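Local coordinates for Slr1951 protein (Synechocystis sp., PDB 3HX1), which is of unknown function but carries an FHA domain and so probably recognises phosphothreonine-containing peptides, at residues H12-L17 with V110-R115; Q47-I52 with I102-Q107; A54-K59 with Y68-G73; I16-G21 with I42-Q47. One frame throughout, in Å; residues are numbered along the deposited sequence.

Contact 1: residues H12-L17 with V110-R115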
loop_
_atom_site.group_PDB
_atom_site.type_symbol
_atom_site.label_atom_id
_atom_site.label_comp_id
_atom_site.label_asym_id
_atom_site.label_seq_id
_atom_site.Cartn_x
_atom_site.Cartn_y
_atom_site.Cartn_z
ATOM N N HIS A 12 8.109 10.528 3.580
ATOM C CA HIS A 12 7.025 9.557 3.434
ATOM C C HIS A 12 7.507 8.153 3.753
ATOM O O HIS A 12 8.324 7.593 3.015
ATOM C CB HIS A 12 6.484 9.599 2.004
ATOM C CG HIS A 12 5.993 10.952 1.590
ATOM N ND1 HIS A 12 4.868 11.530 2.132
ATOM C CD2 HIS A 12 6.500 11.856 0.717
ATOM C CE1 HIS A 12 4.698 12.734 1.610
ATOM N NE2 HIS A 12 5.672 12.955 0.750
ATOM N N ILE A 13 6.995 7.587 4.847
ATOM C CA ILE A 13 7.389 6.250 5.278
ATOM C C ILE A 13 6.233 5.266 5.271
ATOM O O ILE A 13 5.149 5.554 5.781
ATOM C CB ILE A 13 7.982 6.267 6.703
ATOM C CG1 ILE A 13 9.244 7.133 6.745
ATOM C CG2 ILE A 13 8.309 4.853 7.145
ATOM C CD1 ILE A 13 10.310 6.718 5.757
ATOM N N LEU A 14 6.483 4.091 4.705
ATOM C CA LEU A 14 5.474 3.049 4.629
ATOM C C LEU A 14 5.882 1.860 5.505
ATOM O O LEU A 14 6.875 1.185 5.205
ATOM C CB LEU A 14 5.325 2.592 3.173
ATOM C CG LEU A 14 3.947 2.105 2.732
ATOM C CD1 LEU A 14 2.931 3.220 2.957
ATOM C CD2 LEU A 14 3.977 1.697 1.268
ATOM N N ILE A 15 5.138 1.612 6.585
ATOM C CA ILE A 15 5.432 0.476 7.454
ATOM C C ILE A 15 4.647 -0.730 6.937
ATOM O O ILE A 15 3.416 -0.787 7.034
ATOM C CB ILE A 15 5.031 0.740 8.925
ATOM C CG1 ILE A 15 5.768 1.968 9.459
ATOM C CG2 ILE A 15 5.360 -0.480 9.790
ATOM C CD1 ILE A 15 5.100 3.268 9.102
ATOM N N ILE A 16 5.366 -1.695 6.384
ATOM C CA ILE A 16 4.747 -2.886 5.823
ATOM C C ILE A 16 4.844 -4.102 6.734
ATOM O O ILE A 16 5.914 -4.423 7.259
ATOM C CB ILE A 16 5.392 -3.236 4.464
ATOM C CG1 ILE A 16 5.204 -2.062 3.499
ATOM C CG2 ILE A 16 4.781 -4.525 3.902
ATOM C CD1 ILE A 16 6.043 -2.150 2.267
ATOM N N LEU A 17 3.713 -4.778 6.908
ATOM C CA LEU A 17 3.650 -5.973 7.735
ATOM C C LEU A 17 3.101 -7.131 6.922
ATOM O O LEU A 17 1.948 -7.096 6.491
ATOM C CB LEU A 17 2.746 -5.742 8.940
ATOM C CG LEU A 17 2.534 -6.995 9.790
ATOM C CD1 LEU A 17 3.887 -7.503 10.271
ATOM C CD2 LEU A 17 1.621 -6.687 10.963
ATOM N N VAL A 110 -0.458 -2.017 5.492
ATOM C CA VAL A 110 0.577 -0.993 5.417
ATOM C C VAL A 110 0.134 0.271 6.140
ATOM O O VAL A 110 -0.972 0.779 5.918
ATOM C CB VAL A 110 0.936 -0.602 3.955
ATOM C CG1 VAL A 110 1.435 -1.817 3.192
ATOM C CG2 VAL A 110 -0.258 0.028 3.265
ATOM N N ARG A 111 0.994 0.763 7.024
ATOM C CA ARG A 111 0.701 1.982 7.749
ATOM C C ARG A 111 1.508 3.071 7.085
ATOM O O ARG A 111 2.605 2.817 6.588
ATOM C CB ARG A 111 1.112 1.872 9.217
ATOM C CG ARG A 111 0.191 1.020 10.067
ATOM C CD ARG A 111 0.310 1.391 11.541
ATOM N NE ARG A 111 -0.010 2.799 11.777
ATOM C CZ ARG A 111 0.877 3.717 12.152
ATOM N NH1 ARG A 111 2.147 3.377 12.337
ATOM N NH2 ARG A 111 0.497 4.976 12.342
ATOM N N TYR A 112 0.960 4.278 7.063
ATOM C CA TYR A 112 1.661 5.405 6.470
ATOM C C TYR A 112 2.014 6.416 7.539
ATOM O O TYR A 112 1.287 6.574 8.520
ATOM C CB TYR A 112 0.811 6.074 5.387
ATOM C CG TYR A 112 1.400 7.380 4.891
ATOM C CD1 TYR A 112 1.003 8.592 5.448
ATOM C CD2 TYR A 112 2.363 7.404 3.874
ATOM C CE1 TYR A 112 1.533 9.803 5.013
ATOM C CE2 TYR A 112 2.909 8.620 3.432
ATOM C CZ TYR A 112 2.478 9.816 4.009
ATOM O OH TYR A 112 2.954 11.032 3.570
ATOM N N GLU A 113 3.141 7.093 7.353
ATOM C CA GLU A 113 3.581 8.097 8.312
ATOM C C GLU A 113 4.366 9.207 7.634
ATOM O O GLU A 113 5.145 8.962 6.718
ATOM C CB GLU A 113 4.442 7.456 9.405
ATOM C CG GLU A 113 3.645 6.867 10.560
ATOM C CD GLU A 113 4.532 6.249 11.623
ATOM O OE1 GLU A 113 5.528 6.891 12.013
ATOM O OE2 GLU A 113 4.227 5.127 12.077
ATOM N N TYR A 114 4.133 10.438 8.071
ATOM C CA TYR A 114 4.849 11.578 7.526
ATOM C C TYR A 114 5.788 12.003 8.639
ATOM O O TYR A 114 5.494 12.907 9.417
ATOM C CB TYR A 114 3.882 12.704 7.169
ATOM C CG TYR A 114 4.510 13.743 6.268
ATOM C CD1 TYR A 114 5.373 13.361 5.237
ATOM C CD2 TYR A 114 4.243 15.098 6.436
ATOM C CE1 TYR A 114 5.957 14.297 4.409
ATOM C CE2 TYR A 114 4.821 16.045 5.606
ATOM C CZ TYR A 114 5.680 15.636 4.598
ATOM O OH TYR A 114 6.293 16.570 3.800
ATOM N N ARG A 115 6.918 11.310 8.700
ATOM C CA ARG A 115 7.944 11.510 9.717
ATOM C C ARG A 115 8.863 12.701 9.469
ATOM O O ARG A 115 9.210 12.998 8.327
ATOM C CB ARG A 115 8.771 10.233 9.823
ATOM C CG ARG A 115 9.615 10.112 11.055
ATOM C CD ARG A 115 10.142 8.703 11.111
ATOM N NE ARG A 115 9.048 7.735 11.039
ATOM C CZ ARG A 115 9.203 6.452 10.732
ATOM N NH1 ARG A 115 10.412 5.977 10.456
ATOM N NH2 ARG A 115 8.157 5.639 10.726
#

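Contact 2: residues Q47-I52 with I102-Q107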
loop_
_atom_site.group_PDB
_atom_site.type_symbol
_atom_site.label_atom_id
_atom_site.label_comp_id
_atom_site.label_asym_id
_atom_site.label_seq_id
_atom_site.Cartn_x
_atom_site.Cartn_y
_atom_site.Cartn_z
ATOM N N GLN A 47 -0.309 -14.587 0.428
ATOM C CA GLN A 47 -1.139 -15.269 -0.560
ATOM C C GLN A 47 -2.472 -14.560 -0.719
ATOM O O GLN A 47 -3.177 -14.767 -1.702
ATOM C CB GLN A 47 -1.388 -16.712 -0.139
ATOM C CG GLN A 47 -2.007 -16.857 1.242
ATOM C CD GLN A 47 -2.469 -18.278 1.518
ATOM O OE1 GLN A 47 -1.802 -19.243 1.142
ATOM N NE2 GLN A 47 -3.611 -18.413 2.188
ATOM N N PHE A 48 -2.811 -13.720 0.251
ATOM C CA PHE A 48 -4.066 -12.982 0.207
ATOM C C PHE A 48 -3.896 -11.718 -0.617
ATOM O O PHE A 48 -4.853 -10.999 -0.879
ATOM C CB PHE A 48 -4.519 -12.634 1.625
ATOM C CG PHE A 48 -4.621 -13.827 2.536
ATOM C CD1 PHE A 48 -5.135 -15.034 2.071
ATOM C CD2 PHE A 48 -4.246 -13.734 3.870
ATOM C CE1 PHE A 48 -5.285 -16.121 2.922
ATOM C CE2 PHE A 48 -4.394 -14.818 4.730
ATOM C CZ PHE A 48 -4.913 -16.013 4.255
ATOM N N VAL A 49 -2.661 -11.455 -1.020
ATOM C CA VAL A 49 -2.351 -10.287 -1.825
ATOM C C VAL A 49 -2.152 -10.677 -3.281
ATOM O O VAL A 49 -1.399 -11.593 -3.592
ATOM C CB VAL A 49 -1.075 -9.599 -1.324
ATOM C CG1 VAL A 49 -0.629 -8.535 -2.323
ATOM C CG2 VAL A 49 -1.336 -8.980 0.032
ATOM N N SER A 50 -2.830 -9.980 -4.176
ATOM C CA SER A 50 -2.701 -10.266 -5.600
ATOM C C SER A 50 -1.285 -9.941 -6.081
ATOM O O SER A 50 -0.531 -9.233 -5.399
ATOM C CB SER A 50 -3.715 -9.438 -6.398
ATOM O OG SER A 50 -5.040 -9.763 -6.020
ATOM N N ARG A 51 -0.929 -10.460 -7.251
ATOM C CA ARG A 51 0.395 -10.207 -7.809
ATOM C C ARG A 51 0.663 -8.722 -7.823
ATOM O O ARG A 51 1.753 -8.287 -7.452
ATOM C CB ARG A 51 0.497 -10.820 -9.204
ATOM C CG ARG A 51 0.569 -12.332 -9.091
ATOM C CD ARG A 51 0.632 -13.050 -10.414
ATOM N NE ARG A 51 0.874 -14.467 -10.181
ATOM C CZ ARG A 51 0.864 -15.398 -11.126
ATOM N NH1 ARG A 51 0.619 -15.059 -12.385
ATOM N NH2 ARG A 51 1.103 -16.667 -10.806
ATOM N N ILE A 52 -0.343 -7.959 -8.248
ATOM C CA ILE A 52 -0.288 -6.500 -8.280
ATOM C C ILE A 52 -1.632 -6.112 -7.675
ATOM O O ILE A 52 -2.661 -6.139 -8.349
ATOM C CB ILE A 52 -0.205 -5.928 -9.716
ATOM C CG1 ILE A 52 1.047 -6.440 -10.436
ATOM C CG2 ILE A 52 -0.194 -4.411 -9.647
ATOM C CD1 ILE A 52 2.371 -5.825 -9.964
ATOM N N ILE A 102 -3.868 0.616 6.034
ATOM C CA ILE A 102 -4.625 -0.020 4.975
ATOM C C ILE A 102 -4.522 -1.533 5.090
ATOM O O ILE A 102 -3.522 -2.126 4.695
ATOM C CB ILE A 102 -4.138 0.409 3.582
ATOM C CG1 ILE A 102 -4.382 1.905 3.374
ATOM C CG2 ILE A 102 -4.885 -0.368 2.519
ATOM C CD1 ILE A 102 -3.144 2.747 3.475
ATOM N N VAL A 103 -5.558 -2.150 5.653
ATOM C CA VAL A 103 -5.586 -3.599 5.807
ATOM C C VAL A 103 -5.957 -4.180 4.460
ATOM O O VAL A 103 -7.071 -4.010 3.954
ATOM C CB VAL A 103 -6.579 -4.029 6.889
ATOM C CG1 VAL A 103 -6.677 -5.532 6.921
ATOM C CG2 VAL A 103 -6.104 -3.512 8.238
HETATM N N MSE A 104 -4.988 -4.877 3.892
HETATM C CA MSE A 104 -5.147 -5.426 2.579
HETATM C C MSE A 104 -5.087 -6.941 2.361
HETATM O O MSE A 104 -4.526 -7.401 1.350
HETATM C CB MSE A 104 -4.169 -4.663 1.685
HETATM C CG MSE A 104 -2.689 -4.570 2.133
HETATM SE SE MSE A 104 -1.900 -4.322 0.480
HETATM C CE MSE A 104 -2.694 -6.011 0.214
ATOM N N GLY A 105 -5.703 -7.666 3.315
ATOM C CA GLY A 105 -5.793 -9.128 3.354
ATOM C C GLY A 105 -5.610 -9.675 4.788
ATOM O O GLY A 105 -5.145 -8.933 5.666
ATOM N N PRO A 106 -5.964 -10.950 5.078
ATOM C CA PRO A 106 -5.796 -11.509 6.430
ATOM C C PRO A 106 -4.330 -11.417 6.862
ATOM O O PRO A 106 -3.430 -11.937 6.186
ATOM C CB PRO A 106 -6.238 -12.964 6.263
ATOM C CG PRO A 106 -7.279 -12.881 5.178
ATOM C CD PRO A 106 -6.650 -11.908 4.194
ATOM N N GLN A 107 -4.095 -10.724 7.973
ATOM C CA GLN A 107 -2.753 -10.584 8.539
ATOM C C GLN A 107 -1.801 -9.631 7.799
ATOM O O GLN A 107 -0.632 -9.524 8.162
ATOM C CB GLN A 107 -2.092 -11.968 8.639
ATOM C CG GLN A 107 -1.148 -12.120 9.814
ATOM C CD GLN A 107 -1.901 -12.261 11.119
ATOM O OE1 GLN A 107 -2.821 -11.492 11.405
ATOM N NE2 GLN A 107 -1.514 -13.246 11.925
#

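Contact 3: residues A54-K59 with Y68-G73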
loop_
_atom_site.group_PDB
_atom_site.type_symbol
_atom_site.label_atom_id
_atom_site.label_comp_id
_atom_site.label_asym_id
_atom_site.label_seq_id
_atom_site.Cartn_x
_atom_site.Cartn_y
_atom_site.Cartn_z
ATOM N N ALA A 54 -2.380 -3.038 -5.888
ATOM C CA ALA A 54 -2.788 -1.652 -5.967
ATOM C C ALA A 54 -1.684 -0.764 -6.515
ATOM O O ALA A 54 -0.630 -1.254 -6.924
ATOM C CB ALA A 54 -3.199 -1.178 -4.589
ATOM N N VAL A 55 -1.944 0.543 -6.532
ATOM C CA VAL A 55 -0.964 1.516 -6.992
ATOM C C VAL A 55 -0.998 2.777 -6.132
ATOM O O VAL A 55 -2.027 3.131 -5.560
ATOM C CB VAL A 55 -1.197 1.921 -8.461
ATOM C CG1 VAL A 55 -1.089 0.707 -9.354
ATOM C CG2 VAL A 55 -2.557 2.585 -8.604
ATOM N N LEU A 56 0.148 3.440 -6.049
ATOM C CA LEU A 56 0.309 4.664 -5.280
ATOM C C LEU A 56 0.765 5.746 -6.233
ATOM O O LEU A 56 1.793 5.597 -6.901
ATOM C CB LEU A 56 1.376 4.485 -4.201
ATOM C CG LEU A 56 1.054 3.564 -3.030
ATOM C CD1 LEU A 56 2.299 3.378 -2.191
ATOM C CD2 LEU A 56 -0.074 4.163 -2.203
ATOM N N VAL A 57 0.004 6.830 -6.312
ATOM C CA VAL A 57 0.373 7.926 -7.187
ATOM C C VAL A 57 0.473 9.184 -6.337
ATOM O O VAL A 57 -0.453 9.514 -5.591
ATOM C CB VAL A 57 -0.680 8.144 -8.312
ATOM C CG1 VAL A 57 -1.075 6.809 -8.924
ATOM C CG2 VAL A 57 -1.905 8.842 -7.761
ATOM N N ARG A 58 1.603 9.876 -6.426
ATOM C CA ARG A 58 1.773 11.095 -5.653
ATOM C C ARG A 58 1.057 12.186 -6.427
ATOM O O ARG A 58 1.131 12.211 -7.658
ATOM C CB ARG A 58 3.252 11.424 -5.514
ATOM C CG ARG A 58 3.567 12.473 -4.451
ATOM C CD ARG A 58 5.059 12.480 -4.165
ATOM N NE ARG A 58 5.819 12.604 -5.405
ATOM C CZ ARG A 58 7.109 12.310 -5.525
ATOM N NH1 ARG A 58 7.786 11.869 -4.471
ATOM N NH2 ARG A 58 7.720 12.447 -6.699
ATOM N N LYS A 59 0.348 13.063 -5.716
ATOM C CA LYS A 59 -0.387 14.157 -6.352
ATOM C C LYS A 59 0.518 15.363 -6.633
ATOM O O LYS A 59 1.328 15.356 -7.570
ATOM C CB LYS A 59 -1.558 14.577 -5.467
ATOM N N TYR A 68 0.382 10.785 -1.159
ATOM C CA TYR A 68 0.055 9.740 -2.121
ATOM C C TYR A 68 -1.396 9.303 -2.053
ATOM O O TYR A 68 -2.020 9.340 -0.996
ATOM C CB TYR A 68 0.924 8.504 -1.855
ATOM C CG TYR A 68 2.380 8.656 -2.212
ATOM C CD1 TYR A 68 2.861 8.222 -3.445
ATOM C CD2 TYR A 68 3.266 9.261 -1.334
ATOM C CE1 TYR A 68 4.181 8.388 -3.797
ATOM C CE2 TYR A 68 4.597 9.437 -1.679
ATOM C CZ TYR A 68 5.047 8.996 -2.912
ATOM O OH TYR A 68 6.370 9.160 -3.248
ATOM N N ARG A 69 -1.920 8.874 -3.192
ATOM C CA ARG A 69 -3.277 8.372 -3.275
ATOM C C ARG A 69 -3.109 6.907 -3.642
ATOM O O ARG A 69 -2.236 6.569 -4.449
ATOM C CB ARG A 69 -4.045 9.102 -4.374
ATOM C CG ARG A 69 -5.309 8.394 -4.822
ATOM C CD ARG A 69 -6.152 9.262 -5.754
ATOM N NE ARG A 69 -6.780 10.364 -5.031
ATOM C CZ ARG A 69 -7.868 11.009 -5.443
ATOM N NH1 ARG A 69 -8.459 10.668 -6.580
ATOM N NH2 ARG A 69 -8.373 11.991 -4.706
ATOM N N ILE A 70 -3.916 6.035 -3.045
ATOM C CA ILE A 70 -3.824 4.607 -3.338
ATOM C C ILE A 70 -5.094 4.142 -4.048
ATOM O O ILE A 70 -6.201 4.400 -3.591
ATOM C CB ILE A 70 -3.617 3.762 -2.045
ATOM C CG1 ILE A 70 -3.660 2.271 -2.402
ATOM C CG2 ILE A 70 -4.687 4.105 -1.002
ATOM C CD1 ILE A 70 -3.351 1.329 -1.262
ATOM N N ILE A 71 -4.924 3.465 -5.175
ATOM C CA ILE A 71 -6.048 2.981 -5.947
ATOM C C ILE A 71 -5.994 1.462 -5.944
ATOM O O ILE A 71 -4.920 0.884 -6.034
ATOM C CB ILE A 71 -5.972 3.505 -7.402
ATOM C CG1 ILE A 71 -6.032 5.035 -7.412
ATOM C CG2 ILE A 71 -7.113 2.953 -8.229
ATOM C CD1 ILE A 71 -4.693 5.711 -7.445
ATOM N N ASP A 72 -7.149 0.815 -5.828
ATOM C CA ASP A 72 -7.199 -0.638 -5.820
ATOM C C ASP A 72 -7.079 -1.171 -7.237
ATOM O O ASP A 72 -7.545 -0.537 -8.184
ATOM C CB ASP A 72 -8.511 -1.127 -5.190
ATOM C CG ASP A 72 -8.629 -2.648 -5.179
ATOM O OD1 ASP A 72 -7.780 -3.328 -4.557
ATOM O OD2 ASP A 72 -9.581 -3.166 -5.799
ATOM N N GLY A 73 -6.437 -2.333 -7.365
ATOM C CA GLY A 73 -6.255 -2.974 -8.664
ATOM C C GLY A 73 -4.905 -2.729 -9.313
ATOM O O GLY A 73 -4.172 -1.824 -8.902
#

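Contact 4: residues I16-G21 with I42-Q47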
loop_
_atom_site.group_PDB
_atom_site.type_symbol
_atom_site.label_atom_id
_atom_site.label_comp_id
_atom_site.label_asym_id
_atom_site.label_seq_id
_atom_site.Cartn_x
_atom_site.Cartn_y
_atom_site.Cartn_z
ATOM N N ILE A 16 5.366 -1.695 6.384
ATOM C CA ILE A 16 4.747 -2.886 5.823
ATOM C C ILE A 16 4.844 -4.102 6.734
ATOM O O ILE A 16 5.914 -4.423 7.259
ATOM C CB ILE A 16 5.392 -3.236 4.464
ATOM C CG1 ILE A 16 5.204 -2.062 3.499
ATOM C CG2 ILE A 16 4.781 -4.525 3.902
ATOM C CD1 ILE A 16 6.043 -2.150 2.267
ATOM N N LEU A 17 3.713 -4.778 6.908
ATOM C CA LEU A 17 3.650 -5.973 7.735
ATOM C C LEU A 17 3.101 -7.131 6.922
ATOM O O LEU A 17 1.948 -7.096 6.491
ATOM C CB LEU A 17 2.746 -5.742 8.940
ATOM C CG LEU A 17 2.534 -6.995 9.790
ATOM C CD1 LEU A 17 3.887 -7.503 10.271
ATOM C CD2 LEU A 17 1.621 -6.687 10.963
ATOM N N ASP A 18 3.922 -8.156 6.718
ATOM C CA ASP A 18 3.501 -9.328 5.961
ATOM C C ASP A 18 4.274 -10.570 6.383
ATOM O O ASP A 18 5.014 -10.546 7.360
ATOM C CB ASP A 18 3.702 -9.091 4.468
ATOM C CG ASP A 18 5.113 -8.620 4.136
ATOM O OD1 ASP A 18 6.032 -8.797 4.973
ATOM O OD2 ASP A 18 5.304 -8.081 3.025
ATOM N N ASP A 19 4.095 -11.654 5.638
ATOM C CA ASP A 19 4.772 -12.923 5.917
ATOM C C ASP A 19 6.263 -12.764 6.249
ATOM O O ASP A 19 6.839 -13.605 6.936
ATOM C CB ASP A 19 4.626 -13.877 4.719
ATOM C CG ASP A 19 3.178 -14.252 4.432
ATOM O OD1 ASP A 19 2.270 -13.734 5.126
ATOM O OD2 ASP A 19 2.952 -15.066 3.508
ATOM N N ALA A 20 6.883 -11.693 5.757
ATOM C CA ALA A 20 8.303 -11.445 6.006
ATOM C C ALA A 20 8.582 -10.585 7.234
ATOM O O ALA A 20 9.738 -10.229 7.488
ATOM C CB ALA A 20 8.936 -10.791 4.786
ATOM N N GLY A 21 7.535 -10.249 7.987
ATOM C CA GLY A 21 7.703 -9.437 9.174
ATOM C C GLY A 21 7.361 -7.979 8.936
ATOM O O GLY A 21 6.814 -7.619 7.898
ATOM N N ILE A 42 6.780 -2.464 -4.760
ATOM C CA ILE A 42 6.830 -2.716 -3.320
ATOM C C ILE A 42 6.200 -4.073 -3.056
ATOM O O ILE A 42 4.992 -4.228 -3.170
ATOM C CB ILE A 42 6.058 -1.636 -2.555
ATOM C CG1 ILE A 42 6.705 -0.268 -2.811
ATOM C CG2 ILE A 42 6.041 -1.962 -1.074
ATOM C CD1 ILE A 42 5.917 0.903 -2.288
ATOM N N ARG A 43 7.001 -5.068 -2.707
ATOM C CA ARG A 43 6.437 -6.386 -2.489
ATOM C C ARG A 43 5.777 -6.548 -1.156
ATOM O O ARG A 43 6.341 -6.176 -0.132
ATOM C CB ARG A 43 7.497 -7.482 -2.640
ATOM C CG ARG A 43 8.013 -7.637 -4.052
ATOM C CD ARG A 43 8.932 -8.840 -4.179
ATOM N NE ARG A 43 8.220 -10.109 -4.064
ATOM C CZ ARG A 43 8.798 -11.305 -4.173
ATOM N NH1 ARG A 43 10.102 -11.410 -4.400
ATOM N NH2 ARG A 43 8.065 -12.402 -4.066
ATOM N N ILE A 44 4.558 -7.078 -1.181
ATOM C CA ILE A 44 3.826 -7.367 0.039
ATOM C C ILE A 44 3.638 -8.875 -0.011
ATOM O O ILE A 44 2.733 -9.382 -0.678
ATOM C CB ILE A 44 2.452 -6.684 0.099
ATOM C CG1 ILE A 44 2.589 -5.225 0.547
ATOM C CG2 ILE A 44 1.593 -7.387 1.135
ATOM C CD1 ILE A 44 3.403 -4.380 -0.349
ATOM N N LYS A 45 4.523 -9.578 0.689
ATOM C CA LYS A 45 4.539 -11.032 0.733
ATOM C C LYS A 45 3.372 -11.670 1.476
ATOM O O LYS A 45 3.314 -11.628 2.709
ATOM C CB LYS A 45 5.856 -11.495 1.358
ATOM C CG LYS A 45 6.012 -13.001 1.515
ATOM C CD LYS A 45 7.239 -13.321 2.371
ATOM C CE LYS A 45 7.409 -14.812 2.609
ATOM N NZ LYS A 45 8.437 -15.081 3.659
ATOM N N SER A 46 2.456 -12.266 0.707
ATOM C CA SER A 46 1.282 -12.964 1.230
ATOM C C SER A 46 0.479 -13.568 0.100
ATOM O O SER A 46 0.560 -13.116 -1.037
ATOM C CB SER A 46 0.360 -12.030 2.016
ATOM O OG SER A 46 -0.698 -12.776 2.597
ATOM N N GLN A 47 -0.309 -14.587 0.428
ATOM C CA GLN A 47 -1.139 -15.269 -0.560
ATOM C C GLN A 47 -2.472 -14.560 -0.719
ATOM O O GLN A 47 -3.177 -14.767 -1.702
ATOM C CB GLN A 47 -1.388 -16.712 -0.139
ATOM C CG GLN A 47 -2.007 -16.857 1.242
ATOM C CD GLN A 47 -2.469 -18.278 1.518
ATOM O OE1 GLN A 47 -1.802 -19.243 1.142
ATOM N NE2 GLN A 47 -3.611 -18.413 2.188
HETATM O O HOH W 1 0.604 -16.004 2.526
#

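Contact 1: residues H12-L17 with V110-R115
Ile-16 and Val-110 stand side by side and point the same way, with Ile-16 CG1 3.8 Å from Val-110 CG1 on the inner face of an antiparallel strand pair. Leu-14 continues this apolar patch: its CG lies 4.2 Å from Val-110 CB, and its CD1 comes up to the edge of the Tyr-112 ring. Tyr-112 CG is anti to the backbone N (chi1 171°), and the phenol ends rim to rim with His-12. Tyr-112 OH and His-12 ND1 are modelled as hydrogen-bonded, but so closely that the exact separation is doubtful. Tyr-114 completes the aromatic cluster by bringing CE1 over one face of the imidazole, 3.4 Å from His-12 CE1, the two planes 23° apart and slid so that they barely overlap.

Reciprocal backbone hydrogen bonds join Ile-13 to Glu-113 and Ile-15 to Arg-111, whose side chains share the other face. There Glu-113 makes salt bridges to two arginines: OE2 accepts from Arg-111 NH1 at 2.7 Å through its anti lone pair, whereas OE1 is met by Arg-115 NH2 at 3.2 Å from above the carboxylate plane. Ile-13 CG1 sits 4.0 Å from the plane of the Arg-115 guanidinium, over its centre. An alanine at Glu-113 would probably leave Arg-111 without this carboxylate and Arg-115 held by Glu-24 alone of its two acids, freer to swing off Ile-13. Both strands are interior to one of the two sheets of the FHA beta sandwich, with strand 21-27 flanking 11-18 and strand 101-103 flanking 109-115, while Ile-42 covers Leu-14 and Ile-16.

Contact 2: residues Q47-I52 with I102-Q107
Phe-48 presents one face of its ring to Pro-106, the pair that carries most of this loop-to-loop contact. Phe-48 CB points toward the 102-107 segment, and chi1 of -55° sets CG anti to the carbonyl carbon, beside the backbone N. Pro-106 CG lies 3.7 Å from the centroid of the Phe-48 ring, a CH-pi contact offset toward the rim and 25° off the ring normal. Pro-106 O stands at the edge of the same ring, near its plane. Some carbon pairs here are modelled closer than carbons can sit, so the exact fit is doubtful. Gln-47 CG covers the opposite face, and the phenyl is therefore sandwiched between its sequence neighbour and the proline.

Deeper in, the selenomethionine Met-104 meets Val-49. Its CG takes the crowded position between backbone N and carbonyl carbon (chi1 52°), and a bend at chi3 brings CE to 3.3 Å from Val-49 CG2, a tight approach. Val-49 CG1, anti to the backbone N, is farther from the same methyl, at 4.1 Å from Met-104 CE. Between the two contacts, Gly-105 passes 4.1 Å from Phe-48 CB at its CA; its backbone angles by themselves call for glycine, and a CB would crowd Phe-48 CB.

Ser-50 and His-53 form the Ser-x-x-His signature of FHA domains, whose loops, as in relatives, probably form the phosphopeptide-binding face. The loop carrying them runs between strands 42-43 and 54-58, with Arg-36 bonded to Val-49 O, and it packs here against the turn leaving strand 101-103 toward strand 109-115.

Contact 3: residues A54-K59 with Y68-G73
Arg-58 and Tyr-68 face each other beside the connection that closes an antiparallel hairpin, whose backbone bonds are the first kind of interaction. Val-55 and Ile-71 exchange two hydrogen bonds, as do Val-57 and Arg-69, giving hydrogen-bonded pairs that alternate with the non-hydrogen-bonded pairs Ala-54/Asp-72, Leu-56/Ile-70 and Arg-58/Tyr-68. CA-H...O contacts lie between them, such as Leu-56 CA to Arg-69 O at 3.3 Å.

Apolar packing occupies both faces. On one, Leu-56 CD2 crosses to Ile-70 CB at 3.6 Å, and Leu-56 CB approaches Tyr-68 CD1 at 4.1 Å. On the other, Val-55 CG2 meets Ile-71 CB at 3.7 Å, while Ile-71 CD1 reaches Val-57 CG1 at 4.1 Å, the two side chains crossing at about a right angle.

The aromatic interaction belongs to Tyr-68. Arg-58 CB lies over one face of its ring in a CH-pi contact, 4.0 Å from the Tyr-68 centroid and offset toward the rim. Tyr-68 OH is hydrogen-bonded to Glu-29 O, and Arg-58 NH1 to Thr-28 O. An alanine at Tyr-68 would probably leave Glu-29 O without this mate and open a gap beside Arg-58 CB. Strands 31-35 and 93-95 flank the hairpin in its mixed sheet, and across the sandwich His-12 meets the Tyr-68 ring edge-to-face.

Contact 4: residues I16-G21 with I42-Q47
Asp-19 N donates to Lys-45 O at 3.0 Å, joining a type I turn from Asp-18 to Gly-21 to the chain that leaves strand 42-43. Asp-18 supplies the second cross-link. Its CG is held between backbone N and carbonyl carbon (chi1 52°), and OD2 accepts from Lys-45 N at 2.9 Å, the donor lying above the carboxylate plane. The other oxygen, OD1, accepts from Ala-20 N at 3.1 Å, an Asx turn. One buried carboxylate thus fixes both its own turn and the facing backbone.

Lys-45 runs out extended over the turn, its aliphatic part doing the touching: Lys-45 CD is 3.6 Å from Asp-19 CB and 3.9 Å from Ala-20 CB. Its NZ makes no salt bridge with either aspartate. Asp-19 OD2 instead accepts from a water at 2.7 Å, and that water accepts from Gln-47 N, extending the link one residue beyond Ser-46. At the buried end Ile-16 reaches across with its CD1, 3.3 Å from Ile-42 CG2, while Ile-16 CG2 and Ile-44 CG1 meet at 4.1 Å, those side chains crossing at about a right angle.

The contact bridges the two sheets of the sandwich: the turn connects strands 11-18 and 21-27 of one, whereas 42-43 is an outermost strand of the other, beside 31-35, and Val-108 packs against both Asp-18 and Ile-44.

In the fold
The four contacts sample an all-beta sandwich of the FHA type. Contact 1 pairs neighbouring strands near the chain's two ends, closing a loop that contains contact 2, which in turn encloses contact 3, a local hairpin in the second sheet. Contact 4 starts from strand 11-18, like contact 1, and closes before contact 2 opens. Contacts 2 and 4 are neighbours, their centres about 8 Å apart, joined by Val-49 against Ile-44. Centres of contacts 3 and 4 lie about 18 Å apart, on opposite sides of the chain's centre. Leu-14 packing on Leu-56 joins contacts 1 and 3 across the core, and the loop of 47-52 in contact 2 probably belongs to the phosphopeptide-binding face.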